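Side-chain contacts in GP37 (Pseudomonas phage phikz, PDB 5FT0), which inhibits the host RNA degradosome, probably by binding RNase E and so shielding RNA from degradation during phage infection: residues A[100-105]-A[234-239]; A[112-117]-A[243-248]; A[161-166]-A[205-210]. All coordinates share one frame; numbering follows the deposited sequence.

In the fold
From the N terminus the chain first builds a small four-stranded sheet and three helices, then reaches the seven-stranded antiparallel sheet that all three contacts share. Contact 1 closes a loop between the entrance to edge strand 103-106 and the loop after strand 220-232. Contact 2 begins on the next strand, 109-115, and ends in the loop between helices 239-242 and 249-252, so its segments alternate with those of contact 1. Contact 3, which lays helix 158-187 on strand 206-217, is nested inside both loops. Contact 1 touches each of the others, whereas contacts 2 and 3 stay about 8 Å apart at their nearest atoms, each touching the second subunit.

Contact 1: A[100-105]-A[234-239]; sequences NDEYIS and QPLNST. With K (potassium ion), chain D.
The turn that carries a potassium site into edge strand 103-106 meets a loop from far along the chain through E102 and L236. L236 sends its isobutyl end against the carboxylate of E102, the two side chains crossing at a slant. Its CD1 lies 3.7 Å from E102 OE2, and L236 CD2 is 4.1 Å from E102 OE1, so each methyl meets a different oxygen. The E102 side chain arrives there by running extended beyond CG, which is anti to the carbonyl carbon (chi1 -75°). No hydrogen bond joins the two segments. The polar partner of E102 is instead Q242, whose NE2 binds E102 OE2 and also the carbonyl of L236; one amide thus bridges the acid and the backbone of the opposing loop. N100 gives a looser approach, with ND2 4.4 Å from L236 CD1.

The motif on the first segment is an Asx turn: N100 OD1 accepts from the backbone N of E102 at 2.8 Å, with the donor tilted 32° from the carbonyl plane. The same asparagine places ND2 over the centre of one face of the Y103 ring, 3.7 Å above its plane, while N169 of helix 158-187 accepts a hydrogen bond from that nitrogen. The amide therefore has a partner at both ends, which would limit its rotation. Backbone carbonyls do the metal binding: the potassium ion lies 2.8 Å from N100 O and 2.7 Å from Y103 O. I97 O, from the end of helix 87-98, is a further ligand, and beyond the turn the hydroxyl end of Y103 packs on V165 of helix 158-187 and its ring on I112 of the adjacent strand.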
# COMPACT_ATOMS: atom_id res chain seq x y z
N ASN A 100 -2.91 -19.22 15.94
CA ASN A 100 -4.15 -18.51 15.66
C ASN A 100 -4.32 -18.47 14.15
O ASN A 100 -3.48 -17.88 13.45
CB ASN A 100 -4.13 -17.10 16.24
CG ASN A 100 -5.50 -16.43 16.21
OD1 ASN A 100 -6.31 -16.69 15.33
ND2 ASN A 100 -5.75 -15.56 17.19
N ASP A 101 -5.39 -19.08 13.65
CA ASP A 101 -5.65 -19.10 12.22
C ASP A 101 -5.91 -17.71 11.66
O ASP A 101 -5.68 -17.48 10.46
CB ASP A 101 -6.83 -20.02 11.91
CG ASP A 101 -6.58 -21.45 12.33
OD1 ASP A 101 -5.47 -21.97 12.07
OD2 ASP A 101 -7.49 -22.07 12.92
N GLU A 102 -6.37 -16.77 12.49
CA GLU A 102 -6.61 -15.41 12.04
C GLU A 102 -5.34 -14.56 12.01
O GLU A 102 -5.28 -13.59 11.26
CB GLU A 102 -7.67 -14.74 12.92
CG GLU A 102 -9.08 -15.23 12.64
CD GLU A 102 -10.13 -14.40 13.35
OE1 GLU A 102 -10.38 -13.26 12.93
OE2 GLU A 102 -10.71 -14.90 14.34
N TYR A 103 -4.34 -14.91 12.82
CA TYR A 103 -3.05 -14.22 12.76
C TYR A 103 -2.34 -14.53 11.45
O TYR A 103 -2.15 -15.69 11.10
CB TYR A 103 -2.16 -14.63 13.93
CG TYR A 103 -2.47 -14.00 15.27
CD1 TYR A 103 -3.46 -13.04 15.40
CD2 TYR A 103 -1.75 -14.36 16.40
CE1 TYR A 103 -3.74 -12.47 16.63
CE2 TYR A 103 -2.01 -13.79 17.62
CZ TYR A 103 -3.00 -12.85 17.74
OH TYR A 103 -3.26 -12.29 18.97
N ILE A 104 -1.95 -13.48 10.73
CA ILE A 104 -1.04 -13.62 9.60
C ILE A 104 0.16 -12.73 9.86
O ILE A 104 0.09 -11.74 10.60
CB ILE A 104 -1.69 -13.28 8.24
CG1 ILE A 104 -2.10 -11.81 8.20
CG2 ILE A 104 -2.88 -14.19 7.97
CD1 ILE A 104 -2.20 -11.26 6.79
N SER A 105 1.28 -13.09 9.24
CA SER A 105 2.53 -12.35 9.37
C SER A 105 2.89 -11.73 8.02
O SER A 105 2.86 -12.42 7.00
CB SER A 105 3.66 -13.26 9.85
OG SER A 105 4.91 -12.60 9.77
N GLN A 234 -12.45 -3.81 21.99
CA GLN A 234 -13.02 -5.10 22.33
C GLN A 234 -12.08 -6.21 21.87
O GLN A 234 -11.35 -6.05 20.88
CB GLN A 234 -14.40 -5.30 21.69
CG GLN A 234 -15.58 -5.15 22.65
CD GLN A 234 -15.82 -3.71 23.09
OE1 GLN A 234 -16.03 -2.82 22.27
NE2 GLN A 234 -15.79 -3.48 24.40
N PRO A 235 -12.06 -7.34 22.58
CA PRO A 235 -11.12 -8.43 22.26
C PRO A 235 -11.38 -9.05 20.89
O PRO A 235 -12.43 -8.84 20.27
CB PRO A 235 -11.34 -9.45 23.37
CG PRO A 235 -12.62 -9.04 24.06
CD PRO A 235 -12.73 -7.57 23.87
N LEU A 236 -10.41 -9.83 20.40
CA LEU A 236 -10.50 -10.32 19.03
C LEU A 236 -11.56 -11.40 18.89
O LEU A 236 -12.40 -11.34 17.97
CB LEU A 236 -9.13 -10.77 18.51
CG LEU A 236 -9.01 -11.39 17.11
CD1 LEU A 236 -9.26 -12.89 17.10
CD2 LEU A 236 -9.84 -10.65 16.04
N ASN A 237 -11.55 -12.36 19.79
CA ASN A 237 -12.52 -13.45 19.80
C ASN A 237 -13.91 -13.03 20.27
O ASN A 237 -14.79 -13.89 20.36
CB ASN A 237 -11.99 -14.58 20.68
CG ASN A 237 -11.59 -14.10 22.07
OD1 ASN A 237 -11.82 -12.94 22.43
ND2 ASN A 237 -10.97 -14.98 22.84
N SER A 238 -14.14 -11.75 20.58
CA SER A 238 -15.48 -11.33 20.97
C SER A 238 -16.44 -11.44 19.79
O SER A 238 -16.03 -11.41 18.63
CB SER A 238 -15.48 -9.90 21.52
OG SER A 238 -15.04 -8.97 20.55
N THR A 239 -17.73 -11.56 20.10
CA THR A 239 -18.72 -11.81 19.06
C THR A 239 -18.98 -10.56 18.23
O THR A 239 -18.85 -10.58 17.00
CB THR A 239 -20.03 -12.31 19.68
OG1 THR A 239 -20.52 -11.33 20.60
CG2 THR A 239 -19.79 -13.62 20.43
K K D . -1.82 -18.41 11.24

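Contact 2: A[112-117]-A[243-248]; sequences IHIADG and VFLKNP
Strand 109-115, second from the edge of the seven-stranded sheet, meets the short connection between helices 239-242 and 249-252 through L245, which packs on I112 and I114. A single methyl does most of the work: L245 CD1 sits 3.8 Å from I112 CG2 and 3.9 Å from I114 CD1, so it touches two alternate residues of the strand. The two isoleucines offer different branches. I112 presents its short CG2 arm, anti to the backbone N, with L245 CG also 3.9 Å from I112 CG2; the I112 and L245 side chains cross at about a right angle. I114 instead reaches over with the end of its longer branch, meeting the leucine at a slant. The contact is wholly apolar. Toward its C-terminal end the strand is distorted by a classic beta bulge, in which I114 and A115 together stand opposite the single residue L123 of strand 122-132. N247 then caps the start of the following helix, OD1 accepting from the backbone N of L249. L236, from the loop before helix 239-242, touches both I112 and L245, while strand 122-132 flanks the isoleucines and I253 of the second subunit packs against I114.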
# COMPACT_ATOMS: atom_id res chain seq x y z
N ILE A 112 -4.44 -9.15 11.75
CA ILE A 112 -5.61 -9.67 11.05
C ILE A 112 -5.61 -9.13 9.63
O ILE A 112 -5.52 -7.92 9.42
CB ILE A 112 -6.91 -9.28 11.78
CG1 ILE A 112 -6.82 -9.61 13.27
CG2 ILE A 112 -8.10 -9.97 11.14
CD1 ILE A 112 -6.55 -11.06 13.56
N HIS A 113 -5.72 -10.03 8.65
CA HIS A 113 -5.80 -9.59 7.27
C HIS A 113 -7.11 -8.85 7.02
O HIS A 113 -8.17 -9.25 7.50
CB HIS A 113 -5.70 -10.78 6.31
CG HIS A 113 -5.85 -10.40 4.87
ND1 HIS A 113 -7.06 -10.45 4.21
CD2 HIS A 113 -4.95 -9.93 3.98
CE1 HIS A 113 -6.89 -10.05 2.96
NE2 HIS A 113 -5.62 -9.72 2.79
N ILE A 114 -7.02 -7.76 6.25
CA ILE A 114 -8.16 -6.93 5.92
C ILE A 114 -8.45 -6.94 4.42
O ILE A 114 -9.56 -7.25 3.99
CB ILE A 114 -7.97 -5.48 6.42
CG1 ILE A 114 -7.68 -5.46 7.92
CG2 ILE A 114 -9.19 -4.63 6.09
CD1 ILE A 114 -8.74 -6.15 8.75
N ALA A 115 -7.44 -6.62 3.61
CA ALA A 115 -7.63 -6.52 2.17
C ALA A 115 -6.31 -6.77 1.47
O ALA A 115 -5.24 -6.67 2.07
CB ALA A 115 -8.20 -5.15 1.77
N ASP A 116 -6.40 -7.10 0.18
CA ASP A 116 -5.22 -7.38 -0.63
C ASP A 116 -4.73 -6.17 -1.42
O ASP A 116 -3.76 -6.30 -2.17
CB ASP A 116 -5.50 -8.55 -1.59
CG ASP A 116 -5.49 -9.89 -0.88
OD1 ASP A 116 -4.38 -10.39 -0.59
OD2 ASP A 116 -6.58 -10.44 -0.61
N GLY A 117 -5.39 -5.02 -1.28
CA GLY A 117 -4.86 -3.75 -1.76
C GLY A 117 -4.46 -3.77 -3.22
O GLY A 117 -5.14 -4.33 -4.08
N VAL A 243 -18.04 -10.41 13.95
CA VAL A 243 -18.85 -10.15 12.77
C VAL A 243 -18.31 -8.96 11.98
O VAL A 243 -18.58 -8.86 10.77
CB VAL A 243 -20.33 -9.90 13.12
CG1 VAL A 243 -20.85 -10.98 14.06
CG2 VAL A 243 -20.52 -8.51 13.71
N PHE A 244 -17.55 -8.07 12.61
CA PHE A 244 -16.99 -6.93 11.90
C PHE A 244 -15.90 -7.37 10.92
O PHE A 244 -15.88 -6.91 9.77
CB PHE A 244 -16.45 -5.89 12.89
CG PHE A 244 -15.72 -4.75 12.25
CD1 PHE A 244 -16.41 -3.68 11.71
CD2 PHE A 244 -14.33 -4.73 12.20
CE1 PHE A 244 -15.73 -2.62 11.12
CE2 PHE A 244 -13.65 -3.68 11.61
CZ PHE A 244 -14.35 -2.62 11.08
N LEU A 245 -15.00 -8.26 11.35
CA LEU A 245 -13.96 -8.71 10.42
C LEU A 245 -14.49 -9.53 9.26
O LEU A 245 -13.70 -9.91 8.40
CB LEU A 245 -12.86 -9.54 11.12
CG LEU A 245 -11.78 -8.96 12.04
CD1 LEU A 245 -11.10 -7.72 11.44
CD2 LEU A 245 -12.26 -8.73 13.46
N LYS A 246 -15.78 -9.84 9.21
CA LYS A 246 -16.35 -10.57 8.09
C LYS A 246 -17.30 -9.72 7.25
O LYS A 246 -17.91 -10.24 6.31
CB LYS A 246 -17.07 -11.83 8.57
CG LYS A 246 -16.49 -12.42 9.84
CD LYS A 246 -15.46 -13.50 9.54
CE LYS A 246 -15.04 -14.20 10.82
NZ LYS A 246 -16.18 -14.93 11.44
N ASN A 247 -17.46 -8.44 7.58
CA ASN A 247 -18.18 -7.53 6.71
C ASN A 247 -17.50 -7.52 5.34
O ASN A 247 -16.29 -7.30 5.25
CB ASN A 247 -18.19 -6.12 7.31
CG ASN A 247 -19.12 -5.17 6.58
OD1 ASN A 247 -19.12 -5.08 5.35
ND2 ASN A 247 -19.93 -4.43 7.34
N PRO A 248 -18.24 -7.77 4.25
CA PRO A 248 -17.60 -7.85 2.93
C PRO A 248 -16.96 -6.55 2.48
O PRO A 248 -16.05 -6.60 1.63
CB PRO A 248 -18.75 -8.26 2.00
CG PRO A 248 -19.97 -7.76 2.69
CD PRO A 248 -19.71 -7.93 4.16

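Contact 3: A[161-166]-A[205-210]; sequences FEFLVD and DRTEVY
V209 sets CG1 anti to the backbone N (chi1 -177°), which leaves CG2 anti to the carbonyl carbon and facing L164, whose own extended chi2 (-176°) carries CD1 out to meet it. V209 CG2 lies 3.7 Å from L164 CD1 and 3.8 Å from L164 CD2, so one valine methyl sits against both tips of the leucine fork, and the two side chains cross on a slant. F163, one residue earlier on the helix, directs the edge of its ring at T207: CZ approaches T207 OG1 to 4.3 Å, close to the ring plane. That hydroxyl has its hydrogen-bonding partner in Q202 of the neighbouring strand.

This is helix-on-sheet packing, with helix 158-187 laid across one face of the antiparallel sheet. T207 and V209 point toward the helix and M200 of strand 197-202 touches both, while F153 and R231 pack on L164. E208, between T207 and V209 in sequence, points away and joins D205 and R206 in a salt-bridge network on the other face. There R206 NE donates a nearly straight bond (172°) to E208 OE2 at 2.7 Å; the oxygen lies in the guanidinium plane but is met from above its own carboxylate plane. R206 NH1 donates to the syn lone pair of D205 OD1 at 2.9 Å, and Y210 OH adds a hydrogen bond to E208 OE1 at 2.7 Å. Held by two acids, the guanidinium has its rotation restrained. F203 gives it a cation-pi contact, and H252 of the second subunit binds the other oxygen of D205, joining this network to the dimer interface.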
# COMPACT_ATOMS: atom_id res chain seq x y z
N PHE A 161 -1.45 -10.76 29.94
CA PHE A 161 -1.37 -11.17 28.54
C PHE A 161 -2.70 -11.73 28.05
O PHE A 161 -3.00 -11.66 26.86
CB PHE A 161 -0.25 -12.19 28.34
CG PHE A 161 1.11 -11.57 28.25
CD1 PHE A 161 1.61 -11.14 27.02
CD2 PHE A 161 1.90 -11.41 29.37
CE1 PHE A 161 2.86 -10.57 26.93
CE2 PHE A 161 3.16 -10.83 29.28
CZ PHE A 161 3.64 -10.42 28.06
N GLU A 162 -3.51 -12.29 28.96
CA GLU A 162 -4.87 -12.68 28.59
C GLU A 162 -5.73 -11.45 28.30
O GLU A 162 -6.62 -11.51 27.45
CB GLU A 162 -5.50 -13.53 29.69
CG GLU A 162 -4.87 -14.90 29.85
CD GLU A 162 -5.51 -15.71 30.96
OE1 GLU A 162 -6.39 -15.18 31.67
OE2 GLU A 162 -5.13 -16.89 31.13
N PHE A 163 -5.48 -10.35 29.01
CA PHE A 163 -6.17 -9.11 28.70
C PHE A 163 -5.76 -8.58 27.32
O PHE A 163 -6.61 -8.11 26.56
CB PHE A 163 -5.88 -8.07 29.78
CG PHE A 163 -6.27 -6.66 29.41
CD1 PHE A 163 -7.59 -6.27 29.43
CD2 PHE A 163 -5.30 -5.73 29.08
CE1 PHE A 163 -7.94 -4.97 29.10
CE2 PHE A 163 -5.64 -4.43 28.74
CZ PHE A 163 -6.97 -4.05 28.76
N LEU A 164 -4.48 -8.69 26.98
CA LEU A 164 -3.97 -8.08 25.76
C LEU A 164 -4.43 -8.83 24.51
O LEU A 164 -4.93 -8.22 23.56
CB LEU A 164 -2.44 -8.00 25.80
CG LEU A 164 -1.81 -6.76 26.43
CD1 LEU A 164 -0.30 -6.81 26.28
CD2 LEU A 164 -2.37 -5.49 25.81
N VAL A 165 -4.25 -10.15 24.49
CA VAL A 165 -4.40 -10.91 23.25
C VAL A 165 -5.33 -12.10 23.43
O VAL A 165 -5.27 -13.06 22.65
CB VAL A 165 -3.02 -11.37 22.74
CG1 VAL A 165 -2.14 -10.18 22.41
CG2 VAL A 165 -2.34 -12.26 23.77
N ASP A 166 -6.19 -12.04 24.45
CA ASP A 166 -7.12 -13.09 24.88
C ASP A 166 -6.45 -14.45 25.13
O ASP A 166 -5.27 -14.64 24.83
CB ASP A 166 -8.31 -13.23 23.89
CG ASP A 166 -7.93 -13.82 22.54
OD1 ASP A 166 -7.36 -14.93 22.48
OD2 ASP A 166 -8.21 -13.16 21.52
N ASP A 205 -9.43 4.30 22.30
CA ASP A 205 -9.91 3.18 21.50
C ASP A 205 -9.01 1.95 21.55
O ASP A 205 -9.34 0.94 20.91
CB ASP A 205 -10.10 3.63 20.04
CG ASP A 205 -8.80 4.06 19.38
OD1 ASP A 205 -7.80 4.27 20.09
OD2 ASP A 205 -8.78 4.19 18.14
N ARG A 206 -7.91 1.98 22.28
CA ARG A 206 -6.98 0.85 22.27
C ARG A 206 -6.00 0.97 23.42
O ARG A 206 -5.83 2.04 24.02
CB ARG A 206 -6.22 0.77 20.94
CG ARG A 206 -5.22 1.90 20.77
CD ARG A 206 -4.79 2.07 19.32
NE ARG A 206 -3.70 3.03 19.20
CZ ARG A 206 -3.85 4.35 19.17
NH1 ARG A 206 -5.06 4.88 19.24
NH2 ARG A 206 -2.79 5.14 19.07
N THR A 207 -5.33 -0.14 23.71
CA THR A 207 -4.21 -0.19 24.64
C THR A 207 -2.98 -0.68 23.89
O THR A 207 -3.04 -1.68 23.16
CB THR A 207 -4.49 -1.13 25.82
OG1 THR A 207 -5.65 -0.68 26.52
CG2 THR A 207 -3.30 -1.16 26.77
N GLU A 208 -1.86 0.03 24.05
CA GLU A 208 -0.59 -0.35 23.44
C GLU A 208 0.44 -0.58 24.54
O GLU A 208 0.64 0.28 25.40
CB GLU A 208 -0.11 0.73 22.47
CG GLU A 208 -1.04 0.95 21.29
CD GLU A 208 -0.55 2.03 20.33
OE1 GLU A 208 0.44 2.71 20.66
OE2 GLU A 208 -1.15 2.18 19.25
N VAL A 209 1.08 -1.74 24.50
CA VAL A 209 2.14 -2.09 25.44
C VAL A 209 3.43 -2.24 24.65
O VAL A 209 3.49 -3.00 23.67
CB VAL A 209 1.82 -3.37 26.23
CG1 VAL A 209 2.90 -3.65 27.25
CG2 VAL A 209 0.46 -3.24 26.91
N TYR A 210 4.47 -1.52 25.06
CA TYR A 210 5.76 -1.53 24.39
C TYR A 210 6.77 -2.27 25.24
O TYR A 210 6.94 -1.95 26.43
CB TYR A 210 6.24 -0.10 24.11
CG TYR A 210 5.41 0.64 23.08
CD1 TYR A 210 4.17 1.17 23.41
CD2 TYR A 210 5.88 0.82 21.79
CE1 TYR A 210 3.41 1.84 22.48
CE2 TYR A 210 5.13 1.50 20.85
CZ TYR A 210 3.89 2.01 21.20
OH TYR A 210 3.13 2.68 20.27